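PDB 6VS4: small COPII coat GTPase SAR1 from Encephalitozoon cuniculi, which belongs to the ADP-ribosylation factor family of P-loop small GTPases and is modelled here with guanosine-5'-diphosphate and a magnesium ion. Local coordinates for residues F112-H117 against V143-I148; F189-T194 against T202-R207; Q123-A128 against Q170-E175; I42-I47 against L83-I88. All blocks are in the same frame, centred on the assembly; numbering follows the deposited sequence.

How the interactions relate
Interactions 1, 2 and 4 are buried and share one central sheet, whereas interaction 3 is only partly buried and lies nearer the surface, about 17 Å from its centre to that of the chain. Interactions 1 and 4 are parallel strand pairs stitched by backbone hydrogen bonds; Ile-113 N to Leu-45 O probably joins them. Interaction 1 adds a salt bridge and guanosine-5'-diphosphate contacts where its strands end. Interaction 2 takes up the next strand, 186-190, and packs its exit against a helix start through apolar contact, also reaching the nucleotide. Interaction 3 joins a helix to the end of another and the turn after it, above Phe-112 and Val-114, with one weak arginine bond.

Interaction 1 (F112-H117 against V143-I148); sequences FIVDVH and VLMNKI. With GDP (guanosine-5'-diphosphate), chain D.
Asp-115 and Lys-147 meet where two parallel strands end, Asp-115 as the last residue of one and Lys-147 just beyond the other. Asp-115 holds CG anti to the backbone N (chi1 -179°), and its side chain crosses the lysine chain at a slant, the latter extended beyond CG. Lys-147 NZ meets Asp-115 OD2 in a salt bridge of 3.0 Å, coming from above the carboxylate plane rather than within it. The same ammonium donates to O4' of guanosine-5'-diphosphate and to the backbone O of Asn-49, so three acceptors fix its position. Lower down, Lys-147 CG rests 3.5 Å from C5 of the guanine. The other carboxylate oxygen, Asp-115 OD1, takes the backbone N of His-117 at 2.8 Å, an Asx turn.

Asn-146 lies side by side with Ile-113, CB to CG2 3.9 Å, and its amide is set against the base, ND2 being 2.9 Å from N7. Outside partners hold both ends of that amide: OD1 accepts from Ile-193 N and ND2 donates to Ala-50 O. On the face carrying Phe-112 and Val-114, Met-145 bends at chi2 to lay SD 4.0 Å from Val-114 CB, while Val-116 CG1 comes across to Met-145 CB at 3.6 Å. Backbone bonds zip the strands, the last from Val-116 N to Asn-146 O at 3.1 Å. Strands 109-115 and 141-146 flank helix 122-135 in sequence as a beta-alpha-beta unit, and Asn-146, Lys-147 and Asp-149 match the NKxD guanine-binding motif of small GTPases.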
# COMPACT_ATOMS: atom_id res chain seq x y z
N PHE A 112 3.61 28.64 -20.33
CA PHE A 112 4.50 28.57 -21.47
C PHE A 112 5.59 27.54 -21.18
O PHE A 112 6.30 27.65 -20.17
CB PHE A 112 5.12 29.94 -21.76
CG PHE A 112 5.84 30.01 -23.08
CD1 PHE A 112 7.17 29.63 -23.17
CD2 PHE A 112 5.19 30.45 -24.22
CE1 PHE A 112 7.84 29.70 -24.39
CE2 PHE A 112 5.86 30.51 -25.44
CZ PHE A 112 7.18 30.14 -25.53
N ILE A 113 5.71 26.55 -22.06
CA ILE A 113 6.58 25.39 -21.84
C ILE A 113 7.72 25.40 -22.86
O ILE A 113 7.48 25.57 -24.06
CB ILE A 113 5.79 24.08 -21.91
CG1 ILE A 113 4.62 24.13 -20.92
CG2 ILE A 113 6.69 22.91 -21.61
CD1 ILE A 113 3.83 22.84 -20.82
N VAL A 114 8.94 25.18 -22.38
CA VAL A 114 10.14 25.15 -23.22
C VAL A 114 10.86 23.83 -23.01
O VAL A 114 11.05 23.38 -21.87
CB VAL A 114 11.08 26.33 -22.90
CG1 VAL A 114 12.38 26.24 -23.72
CG2 VAL A 114 10.39 27.66 -23.12
N ASP A 115 11.30 23.21 -24.11
CA ASP A 115 12.18 22.05 -24.07
C ASP A 115 13.62 22.55 -23.98
O ASP A 115 14.19 23.03 -24.97
CB ASP A 115 11.97 21.18 -25.30
CG ASP A 115 12.84 19.91 -25.31
OD1 ASP A 115 13.77 19.79 -24.49
OD2 ASP A 115 12.59 19.03 -26.17
N VAL A 116 14.23 22.43 -22.79
CA VAL A 116 15.58 22.95 -22.59
C VAL A 116 16.62 22.13 -23.34
O VAL A 116 17.75 22.60 -23.53
CB VAL A 116 15.92 22.99 -21.08
CG1 VAL A 116 14.86 23.76 -20.32
CG2 VAL A 116 16.06 21.58 -20.52
N HIS A 117 16.27 20.93 -23.79
CA HIS A 117 17.24 20.10 -24.49
C HIS A 117 17.34 20.48 -25.97
O HIS A 117 18.43 20.41 -26.55
CB HIS A 117 16.86 18.63 -24.34
CG HIS A 117 17.94 17.68 -24.75
ND1 HIS A 117 19.24 17.82 -24.32
CD2 HIS A 117 17.92 16.59 -25.55
CE1 HIS A 117 19.98 16.85 -24.84
NE2 HIS A 117 19.20 16.10 -25.59
N VAL A 143 6.44 30.13 -16.73
CA VAL A 143 7.29 29.47 -17.71
C VAL A 143 7.83 28.18 -17.10
O VAL A 143 8.44 28.19 -16.03
CB VAL A 143 8.44 30.38 -18.17
CG1 VAL A 143 9.36 29.62 -19.10
CG2 VAL A 143 7.87 31.59 -18.87
N LEU A 144 7.60 27.07 -17.79
CA LEU A 144 8.13 25.77 -17.40
C LEU A 144 9.30 25.44 -18.30
O LEU A 144 9.13 25.17 -19.49
CB LEU A 144 7.05 24.69 -17.48
CG LEU A 144 5.79 24.94 -16.62
CD1 LEU A 144 4.80 23.79 -16.71
CD2 LEU A 144 6.19 25.21 -15.19
N MET A 145 10.51 25.51 -17.75
CA MET A 145 11.67 24.96 -18.44
C MET A 145 11.63 23.45 -18.22
O MET A 145 11.92 22.96 -17.12
CB MET A 145 12.96 25.59 -17.92
CG MET A 145 13.06 27.10 -18.19
SD MET A 145 13.40 27.53 -19.91
CE MET A 145 13.49 29.32 -19.82
N ASN A 146 11.22 22.72 -19.24
CA ASN A 146 10.90 21.30 -19.13
C ASN A 146 12.04 20.44 -19.66
O ASN A 146 12.93 20.92 -20.37
CB ASN A 146 9.60 20.99 -19.87
CG ASN A 146 9.06 19.60 -19.57
OD1 ASN A 146 9.20 19.11 -18.45
ND2 ASN A 146 8.45 18.97 -20.56
N LYS A 147 11.99 19.15 -19.31
CA LYS A 147 12.94 18.13 -19.76
C LYS A 147 14.35 18.36 -19.19
O LYS A 147 15.34 18.01 -19.83
CB LYS A 147 13.00 18.05 -21.29
CG LYS A 147 11.64 17.90 -21.94
CD LYS A 147 11.78 17.24 -23.30
CE LYS A 147 10.48 17.26 -24.06
NZ LYS A 147 10.71 16.80 -25.45
N ILE A 148 14.44 18.91 -17.97
CA ILE A 148 15.75 19.13 -17.38
C ILE A 148 16.48 17.83 -17.12
O ILE A 148 17.71 17.83 -16.96
CB ILE A 148 15.64 19.96 -16.09
CG1 ILE A 148 14.92 19.16 -15.00
CG2 ILE A 148 14.97 21.31 -16.37
CD1 ILE A 148 14.78 19.91 -13.70
PB GDP D . 3.55 18.85 -27.41
O1B GDP D . 3.83 18.96 -28.92
O2B GDP D . 2.11 18.55 -27.11
O3B GDP D . 4.09 20.11 -26.73
O3A GDP D . 4.47 17.67 -26.85
PA GDP D . 4.18 16.33 -26.06
O1A GDP D . 3.56 15.36 -27.05
O2A GDP D . 3.41 16.58 -24.82
O5' GDP D . 5.63 15.75 -25.72
C5' GDP D . 6.58 15.33 -26.71
C4' GDP D . 7.49 14.28 -26.12
O4' GDP D . 8.25 14.87 -25.04
C3' GDP D . 6.79 13.04 -25.55
O3' GDP D . 7.40 11.84 -26.00
C2' GDP D . 6.93 13.22 -24.03
O2' GDP D . 7.02 11.97 -23.37
C1' GDP D . 8.27 13.95 -23.96
N9 GDP D . 8.48 14.70 -22.71
C8 GDP D . 7.65 15.62 -22.12
N7 GDP D . 8.12 16.10 -21.00
C5 GDP D . 9.34 15.46 -20.84
C6 GDP D . 10.32 15.53 -19.78
O6 GDP D . 10.29 16.25 -18.79
N1 GDP D . 11.38 14.68 -20.01
C2 GDP D . 11.53 13.88 -21.11
N2 GDP D . 12.64 13.13 -21.16
N3 GDP D . 10.64 13.81 -22.09
C4 GDP D . 9.58 14.61 -21.89

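Interaction 2 (F189-T194 against T202-R207); sequences FYVTIT and TGPLAR. With GDP (guanosine-5'-diphosphate), chain D.
Val-191 and Leu-205 are the nearest CA pair, 6.2 Å apart, where the chain leaving strand 186-190 passes the first turn of helix 204-223 with no hydrogen bond between them. Val-191 holds CG1 anti to its carbonyl carbon (chi1 -63°), which sets that methyl 3.9 Å from Pro-204 CB and 3.7 Å from Leu-205 N. The valine and the proline slide past each other in opposite directions, and Pro-204 CG touches Tyr-190 O at 3.7 Å. The Phe-189 ring spans one turn, with CD2 3.6 Å from Pro-204 O and CE2 near the carbonyl carbon of Arg-207, both placed obliquely to it. Arg-207 folds back over its own turn: NH1 donates to Thr-202 O at 3.2 Å, and Pro-204 CA sits over one face of the guanidinium, displaced toward the rim. Past the valine, Ile-193 N makes a weak bond to guanine O6 of guanosine-5'-diphosphate, consistent with the G5 loop of small GTPases. Leu-205 touches Leu-144 of strand 141-146, Leu-55 of helix 52-59 and Phe-28 of helix 9-33, while Pro-204 leans on Pro-155 of helix 155-159.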
# COMPACT_ATOMS: atom_id res chain seq x y z
N PHE A 189 10.05 28.26 -13.91
CA PHE A 189 10.22 27.07 -13.09
C PHE A 189 10.92 25.99 -13.90
O PHE A 189 10.76 25.91 -15.12
CB PHE A 189 8.86 26.54 -12.58
CG PHE A 189 8.17 27.45 -11.60
CD1 PHE A 189 7.47 28.57 -12.04
CD2 PHE A 189 8.20 27.18 -10.24
CE1 PHE A 189 6.83 29.40 -11.14
CE2 PHE A 189 7.56 28.01 -9.33
CZ PHE A 189 6.87 29.12 -9.78
N TYR A 190 11.71 25.17 -13.21
CA TYR A 190 12.51 24.12 -13.84
C TYR A 190 11.95 22.77 -13.40
O TYR A 190 11.91 22.47 -12.21
CB TYR A 190 13.99 24.27 -13.48
CG TYR A 190 14.51 25.65 -13.81
CD1 TYR A 190 15.09 25.90 -15.04
CD2 TYR A 190 14.36 26.70 -12.92
CE1 TYR A 190 15.55 27.17 -15.37
CE2 TYR A 190 14.80 27.96 -13.23
CZ TYR A 190 15.40 28.19 -14.46
OH TYR A 190 15.84 29.45 -14.76
N VAL A 191 11.48 21.99 -14.37
CA VAL A 191 10.69 20.80 -14.10
C VAL A 191 11.07 19.68 -15.07
O VAL A 191 11.68 19.91 -16.12
CB VAL A 191 9.17 21.08 -14.22
CG1 VAL A 191 8.72 22.11 -13.18
CG2 VAL A 191 8.83 21.56 -15.62
N THR A 192 10.71 18.46 -14.68
CA THR A 192 10.64 17.29 -15.57
C THR A 192 9.21 16.79 -15.47
O THR A 192 8.84 16.15 -14.48
CB THR A 192 11.64 16.19 -15.21
OG1 THR A 192 12.97 16.62 -15.49
CG2 THR A 192 11.35 14.94 -16.01
N ILE A 193 8.40 17.12 -16.48
CA ILE A 193 6.97 16.87 -16.39
C ILE A 193 6.69 15.37 -16.38
O ILE A 193 5.71 14.93 -15.76
CB ILE A 193 6.27 17.59 -17.55
CG1 ILE A 193 6.29 19.10 -17.28
CG2 ILE A 193 4.83 17.10 -17.72
CD1 ILE A 193 5.78 19.95 -18.42
N THR A 194 7.54 14.56 -17.01
CA THR A 194 7.32 13.12 -17.07
C THR A 194 7.81 12.36 -15.84
O THR A 194 7.58 11.15 -15.76
CB THR A 194 7.99 12.53 -18.30
OG1 THR A 194 9.35 12.96 -18.35
CG2 THR A 194 7.26 13.00 -19.55
N THR A 202 4.05 19.84 -3.48
CA THR A 202 5.00 20.87 -3.07
C THR A 202 6.19 20.96 -4.03
O THR A 202 7.14 21.69 -3.75
CB THR A 202 5.50 20.63 -1.65
OG1 THR A 202 6.17 19.37 -1.58
CG2 THR A 202 4.35 20.67 -0.65
N GLY A 203 6.17 20.21 -5.13
CA GLY A 203 7.22 20.27 -6.11
C GLY A 203 7.07 21.47 -7.03
O GLY A 203 6.03 22.16 -7.05
N PRO A 204 8.12 21.73 -7.81
CA PRO A 204 8.10 22.92 -8.69
C PRO A 204 6.90 22.99 -9.62
O PRO A 204 6.33 24.08 -9.79
CB PRO A 204 9.43 22.81 -9.45
CG PRO A 204 9.87 21.39 -9.29
CD PRO A 204 9.38 20.99 -7.93
N LEU A 205 6.51 21.88 -10.24
CA LEU A 205 5.36 21.91 -11.13
C LEU A 205 4.11 22.38 -10.40
O LEU A 205 3.39 23.26 -10.89
CB LEU A 205 5.14 20.52 -11.75
CG LEU A 205 4.05 20.43 -12.80
CD1 LEU A 205 4.35 21.37 -13.99
CD2 LEU A 205 3.87 18.98 -13.26
N ALA A 206 3.85 21.83 -9.21
CA ALA A 206 2.68 22.25 -8.44
C ALA A 206 2.84 23.68 -7.91
O ALA A 206 1.86 24.44 -7.88
CB ALA A 206 2.43 21.29 -7.28
N ARG A 207 4.05 24.07 -7.52
CA ARG A 207 4.24 25.45 -7.06
C ARG A 207 4.05 26.44 -8.20
O ARG A 207 3.63 27.58 -7.96
CB ARG A 207 5.62 25.63 -6.43
CG ARG A 207 5.76 24.97 -5.07
CD ARG A 207 7.04 25.40 -4.38
NE ARG A 207 8.10 25.72 -5.33
CZ ARG A 207 9.10 24.90 -5.64
NH1 ARG A 207 9.19 23.71 -5.07
NH2 ARG A 207 10.02 25.28 -6.52
PB GDP D . 3.55 18.85 -27.41
O1B GDP D . 3.83 18.96 -28.92
O2B GDP D . 2.11 18.55 -27.11
O3B GDP D . 4.09 20.11 -26.73
O3A GDP D . 4.47 17.67 -26.85
PA GDP D . 4.18 16.33 -26.06
O1A GDP D . 3.56 15.36 -27.05
O2A GDP D . 3.41 16.58 -24.82
O5' GDP D . 5.63 15.75 -25.72
C5' GDP D . 6.58 15.33 -26.71
C4' GDP D . 7.49 14.28 -26.12
O4' GDP D . 8.25 14.87 -25.04
C3' GDP D . 6.79 13.04 -25.55
O3' GDP D . 7.40 11.84 -26.00
C2' GDP D . 6.93 13.22 -24.03
O2' GDP D . 7.02 11.97 -23.37
C1' GDP D . 8.27 13.95 -23.96
N9 GDP D . 8.48 14.70 -22.71
C8 GDP D . 7.65 15.62 -22.12
N7 GDP D . 8.12 16.10 -21.00
C5 GDP D . 9.34 15.46 -20.84
C6 GDP D . 10.32 15.53 -19.78
O6 GDP D . 10.29 16.25 -18.79
N1 GDP D . 11.38 14.68 -20.01
C2 GDP D . 11.53 13.88 -21.11
N2 GDP D . 12.64 13.13 -21.16
N3 GDP D . 10.64 13.81 -22.09
C4 GDP D . 9.58 14.61 -21.89

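Interaction 3 (Q123-A128 against Q170-E175); sequences QEVREA and QETGIE
Arg-126 and Val-125 belong to the helix of a beta-alpha-beta unit, 122-135, and meet Thr-172 and Gly-173 where the neighbouring helix 162-172 comes to its end. The backbones are closest at Arg-126 and Thr-172, with CA atoms 4.4 Å apart. Thr-172 O presses against the root of the arginine, 3.2 Å from Arg-126 CB, and also takes a CA-H...O contact from Arg-126 CA.

Beyond that point the arginine reaches out along the helix end. A bend at chi3 (-61°) turns NE, and the guanidinium finishes with Gly-173 N over one face, 3.8 Å above the plane and toward the rim. Arg-126 NH1 gives a weak hydrogen bond to Gln-170 O, 3.5 Å long and bent. It lies close to Glu-171 O as well, but the angle is too poor for a bond. The positive group would be favoured beside these last carbonyls, which carry the negative end of the helix dipole.

On the buried side, Val-125 and Thr-172 lie side by side and point the same way, CG1 to CG2 3.9 Å. Thr-172 OG1 turns back to Leu-168 O and receives a weak bond from Ile-174 N. Gly-173 leaves the helix with positive phi (76°), a backbone shape that favours glycine. The chain then brings Ile-174 CD1 to Val-125 CG1 at 4.5 Å, and both side chains rest on Phe-112 and Val-114 of strand 109-115. Helices packed on one face of a largely parallel sheet, here the end of one against the flank of the next, are typical of the alpha/beta P-loop fold.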
# COMPACT_ATOMS: atom_id res chain seq x y z
N GLN A 123 15.52 29.58 -31.34
CA GLN A 123 15.08 30.75 -32.08
C GLN A 123 13.57 30.74 -32.28
O GLN A 123 12.92 31.78 -32.17
CB GLN A 123 15.81 30.82 -33.42
CG GLN A 123 15.59 32.12 -34.17
CD GLN A 123 16.00 33.33 -33.35
OE1 GLN A 123 16.93 33.27 -32.55
NE2 GLN A 123 15.30 34.44 -33.56
N GLU A 124 12.99 29.57 -32.57
CA GLU A 124 11.53 29.46 -32.59
C GLU A 124 10.94 29.79 -31.24
O GLU A 124 9.91 30.47 -31.15
CB GLU A 124 11.10 28.06 -33.01
CG GLU A 124 11.61 27.57 -34.34
CD GLU A 124 11.02 26.22 -34.70
OE1 GLU A 124 9.81 26.03 -34.47
OE2 GLU A 124 11.77 25.36 -35.20
N VAL A 125 11.57 29.32 -30.16
CA VAL A 125 11.03 29.55 -28.82
C VAL A 125 10.96 31.04 -28.52
O VAL A 125 9.94 31.54 -28.03
CB VAL A 125 11.86 28.80 -27.76
CG1 VAL A 125 11.40 29.19 -26.36
CG2 VAL A 125 11.76 27.30 -27.96
N ARG A 126 12.03 31.77 -28.83
CA ARG A 126 12.03 33.19 -28.52
C ARG A 126 11.00 33.93 -29.37
O ARG A 126 10.36 34.87 -28.89
CB ARG A 126 13.44 33.77 -28.68
CG ARG A 126 13.77 34.45 -29.99
CD ARG A 126 15.15 35.10 -29.89
NE ARG A 126 15.17 36.13 -28.85
CZ ARG A 126 16.21 36.36 -28.05
NH1 ARG A 126 17.31 35.62 -28.17
NH2 ARG A 126 16.14 37.31 -27.13
N GLU A 127 10.83 33.52 -30.63
CA GLU A 127 9.78 34.10 -31.46
C GLU A 127 8.40 33.70 -30.95
O GLU A 127 7.50 34.54 -30.85
CB GLU A 127 9.96 33.67 -32.92
CG GLU A 127 10.68 34.71 -33.78
CD GLU A 127 11.79 34.12 -34.63
OE1 GLU A 127 12.83 34.79 -34.80
OE2 GLU A 127 11.62 32.98 -35.12
N ALA A 128 8.22 32.42 -30.60
CA ALA A 128 6.95 32.02 -29.99
C ALA A 128 6.68 32.81 -28.71
O ALA A 128 5.57 33.29 -28.50
CB ALA A 128 6.96 30.51 -29.70
N GLN A 170 19.02 33.91 -21.80
CA GLN A 170 19.65 34.69 -22.87
C GLN A 170 19.20 34.20 -24.24
O GLN A 170 18.95 35.00 -25.14
CB GLN A 170 21.18 34.61 -22.75
CG GLN A 170 21.91 35.25 -23.92
CD GLN A 170 23.42 35.13 -23.81
OE1 GLN A 170 24.13 36.13 -23.82
NE2 GLN A 170 23.92 33.91 -23.74
N GLU A 171 19.06 32.88 -24.41
CA GLU A 171 18.76 32.32 -25.72
C GLU A 171 17.28 32.37 -26.07
O GLU A 171 16.94 32.43 -27.25
CB GLU A 171 19.25 30.87 -25.79
CG GLU A 171 20.76 30.70 -25.69
CD GLU A 171 21.49 31.16 -26.93
OE1 GLU A 171 22.31 32.11 -26.84
OE2 GLU A 171 21.24 30.58 -28.01
N THR A 172 16.38 32.37 -25.07
CA THR A 172 14.95 32.40 -25.34
C THR A 172 14.33 33.78 -25.13
O THR A 172 13.17 33.98 -25.50
CB THR A 172 14.19 31.39 -24.47
OG1 THR A 172 14.24 31.79 -23.10
CG2 THR A 172 14.78 30.00 -24.61
N GLY A 173 15.05 34.71 -24.51
CA GLY A 173 14.48 36.00 -24.22
C GLY A 173 13.52 36.02 -23.05
O GLY A 173 12.94 37.07 -22.76
N ILE A 174 13.34 34.89 -22.37
CA ILE A 174 12.41 34.78 -21.26
C ILE A 174 13.11 35.23 -19.99
O ILE A 174 14.13 34.65 -19.59
CB ILE A 174 11.88 33.34 -21.12
CG1 ILE A 174 11.25 32.89 -22.44
CG2 ILE A 174 10.88 33.25 -19.96
CD1 ILE A 174 10.90 31.42 -22.50
N GLU A 175 12.58 36.27 -19.35
CA GLU A 175 13.14 36.79 -18.11
C GLU A 175 12.04 36.90 -17.06
O GLU A 175 10.87 37.10 -17.39
CB GLU A 175 13.82 38.15 -18.32

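Interaction 4 (I42-I47 against L83-I88); sequences ILFLGI and LKAQVI
Phe-44 turns CG anti to its carbonyl carbon (chi1 -66°), and Leu-83 sets CG anti to its backbone N (chi1 -151°). The two side chains cross at about a right angle. Leu-83 CD2 arrives at the ring edge, near its plane, 4.0 Å from Phe-44 CE1. Beside that contact, Ala-85 CB is placed obliquely to the ring, 3.5 Å from the same CE1. Leu-83 CD2 also touches Ile-42 CB at 3.8 Å, the two side chains again crossing about squarely. Helix 52-59 covers this face: Leu-55 and Val-56 pack on Phe-44.

Strands 40-47 and 83-90 run parallel in the central sheet of the P-loop fold, and their backbone bonds alternate in direction: Ile-42 N to Lys-84 O, Gln-86 N to Ile-42 O, Phe-44 N to Gln-86 O at 2.8 Å, and Ile-88 N to Phe-44 O at 3.0 Å. Gly-46 then takes backbone angles (phi 146°) that would jam a side chain against the preceding carbonyl O, consistent with its being the first glycine of the Walker A pattern; the next residue, Ile-47, touches guanosine-5'-diphosphate.

On the other face of the sheet, Leu-45 and Ile-88 lie side by side, pointing the same way, with Leu-45 CD2 3.6 Å from Ile-88 CB. Leu-43 does likewise with Gln-86, CD1 to CB 4.1 Å, and the glutamine chain bends at chi2 beside Tyr-77 and Thr-75 of strand 75-80.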
# COMPACT_ATOMS: atom_id res chain seq x y z
N ILE A 42 -6.98 28.93 -19.05
CA ILE A 42 -5.53 28.84 -19.00
C ILE A 42 -5.03 28.38 -20.36
O ILE A 42 -5.48 27.36 -20.89
CB ILE A 42 -5.07 27.89 -17.89
CG1 ILE A 42 -5.71 28.27 -16.55
CG2 ILE A 42 -3.56 27.90 -17.78
CD1 ILE A 42 -5.37 29.65 -16.06
N LEU A 43 -4.09 29.13 -20.93
CA LEU A 43 -3.50 28.81 -22.22
C LEU A 43 -2.17 28.10 -22.01
O LEU A 43 -1.28 28.63 -21.33
CB LEU A 43 -3.30 30.07 -23.06
CG LEU A 43 -4.40 30.45 -24.06
CD1 LEU A 43 -5.73 30.66 -23.35
CD2 LEU A 43 -4.00 31.70 -24.83
N PHE A 44 -2.03 26.90 -22.57
CA PHE A 44 -0.79 26.14 -22.52
C PHE A 44 -0.10 26.30 -23.87
O PHE A 44 -0.61 25.83 -24.90
CB PHE A 44 -1.07 24.67 -22.20
CG PHE A 44 -1.63 24.44 -20.83
CD1 PHE A 44 -2.96 24.71 -20.56
CD2 PHE A 44 -0.83 23.96 -19.81
CE1 PHE A 44 -3.48 24.51 -19.29
CE2 PHE A 44 -1.34 23.76 -18.55
CZ PHE A 44 -2.67 24.03 -18.28
N LEU A 45 1.05 26.97 -23.87
CA LEU A 45 1.65 27.47 -25.10
C LEU A 45 3.11 27.04 -25.18
O LEU A 45 3.75 26.71 -24.17
CB LEU A 45 1.53 29.00 -25.16
CG LEU A 45 0.11 29.58 -25.03
CD1 LEU A 45 0.14 31.10 -24.86
CD2 LEU A 45 -0.78 29.20 -26.20
N GLY A 46 3.64 27.08 -26.39
CA GLY A 46 4.99 26.61 -26.66
C GLY A 46 5.08 25.99 -28.04
O GLY A 46 4.05 25.70 -28.65
N ILE A 47 6.29 25.78 -28.55
CA ILE A 47 6.41 25.11 -29.84
C ILE A 47 6.14 23.63 -29.62
O ILE A 47 6.10 23.16 -28.48
CB ILE A 47 7.79 25.36 -30.50
CG1 ILE A 47 8.89 24.62 -29.75
CG2 ILE A 47 8.08 26.86 -30.60
CD1 ILE A 47 10.27 24.88 -30.28
N LEU A 83 -10.64 24.54 -14.58
CA LEU A 83 -9.54 24.83 -15.49
C LEU A 83 -10.02 24.60 -16.92
O LEU A 83 -10.26 23.46 -17.33
CB LEU A 83 -8.34 23.95 -15.14
CG LEU A 83 -6.93 24.44 -15.42
CD1 LEU A 83 -5.92 23.47 -14.84
CD2 LEU A 83 -6.69 24.61 -16.90
N LYS A 84 -10.18 25.68 -17.68
CA LYS A 84 -10.48 25.56 -19.10
C LYS A 84 -9.15 25.62 -19.83
O LYS A 84 -8.61 26.70 -20.08
CB LYS A 84 -11.48 26.63 -19.55
CG LYS A 84 -12.83 26.53 -18.81
CD LYS A 84 -13.88 27.54 -19.29
CE LYS A 84 -13.58 28.97 -18.84
NZ LYS A 84 -14.51 29.97 -19.45
N ALA A 85 -8.61 24.46 -20.15
CA ALA A 85 -7.25 24.35 -20.66
C ALA A 85 -7.29 24.39 -22.18
O ALA A 85 -7.86 23.50 -22.81
CB ALA A 85 -6.57 23.07 -20.17
N GLN A 86 -6.71 25.44 -22.75
CA GLN A 86 -6.59 25.60 -24.19
C GLN A 86 -5.12 25.41 -24.55
O GLN A 86 -4.26 26.19 -24.10
CB GLN A 86 -7.09 26.98 -24.62
CG GLN A 86 -7.06 27.24 -26.12
CD GLN A 86 -8.27 26.66 -26.84
OE1 GLN A 86 -9.42 26.96 -26.49
NE2 GLN A 86 -8.02 25.81 -27.83
N VAL A 87 -4.82 24.38 -25.33
CA VAL A 87 -3.45 24.05 -25.71
C VAL A 87 -3.22 24.49 -27.15
O VAL A 87 -4.04 24.20 -28.03
CB VAL A 87 -3.18 22.55 -25.54
CG1 VAL A 87 -1.69 22.26 -25.68
CG2 VAL A 87 -3.72 22.05 -24.21
N ILE A 88 -2.10 25.18 -27.40
CA ILE A 88 -1.77 25.65 -28.75
C ILE A 88 -0.31 25.35 -29.04
O ILE A 88 0.58 25.83 -28.34
CB ILE A 88 -2.04 27.15 -28.92
CG1 ILE A 88 -3.48 27.50 -28.54
CG2 ILE A 88 -1.77 27.55 -30.36
CD1 ILE A 88 -3.77 28.98 -28.60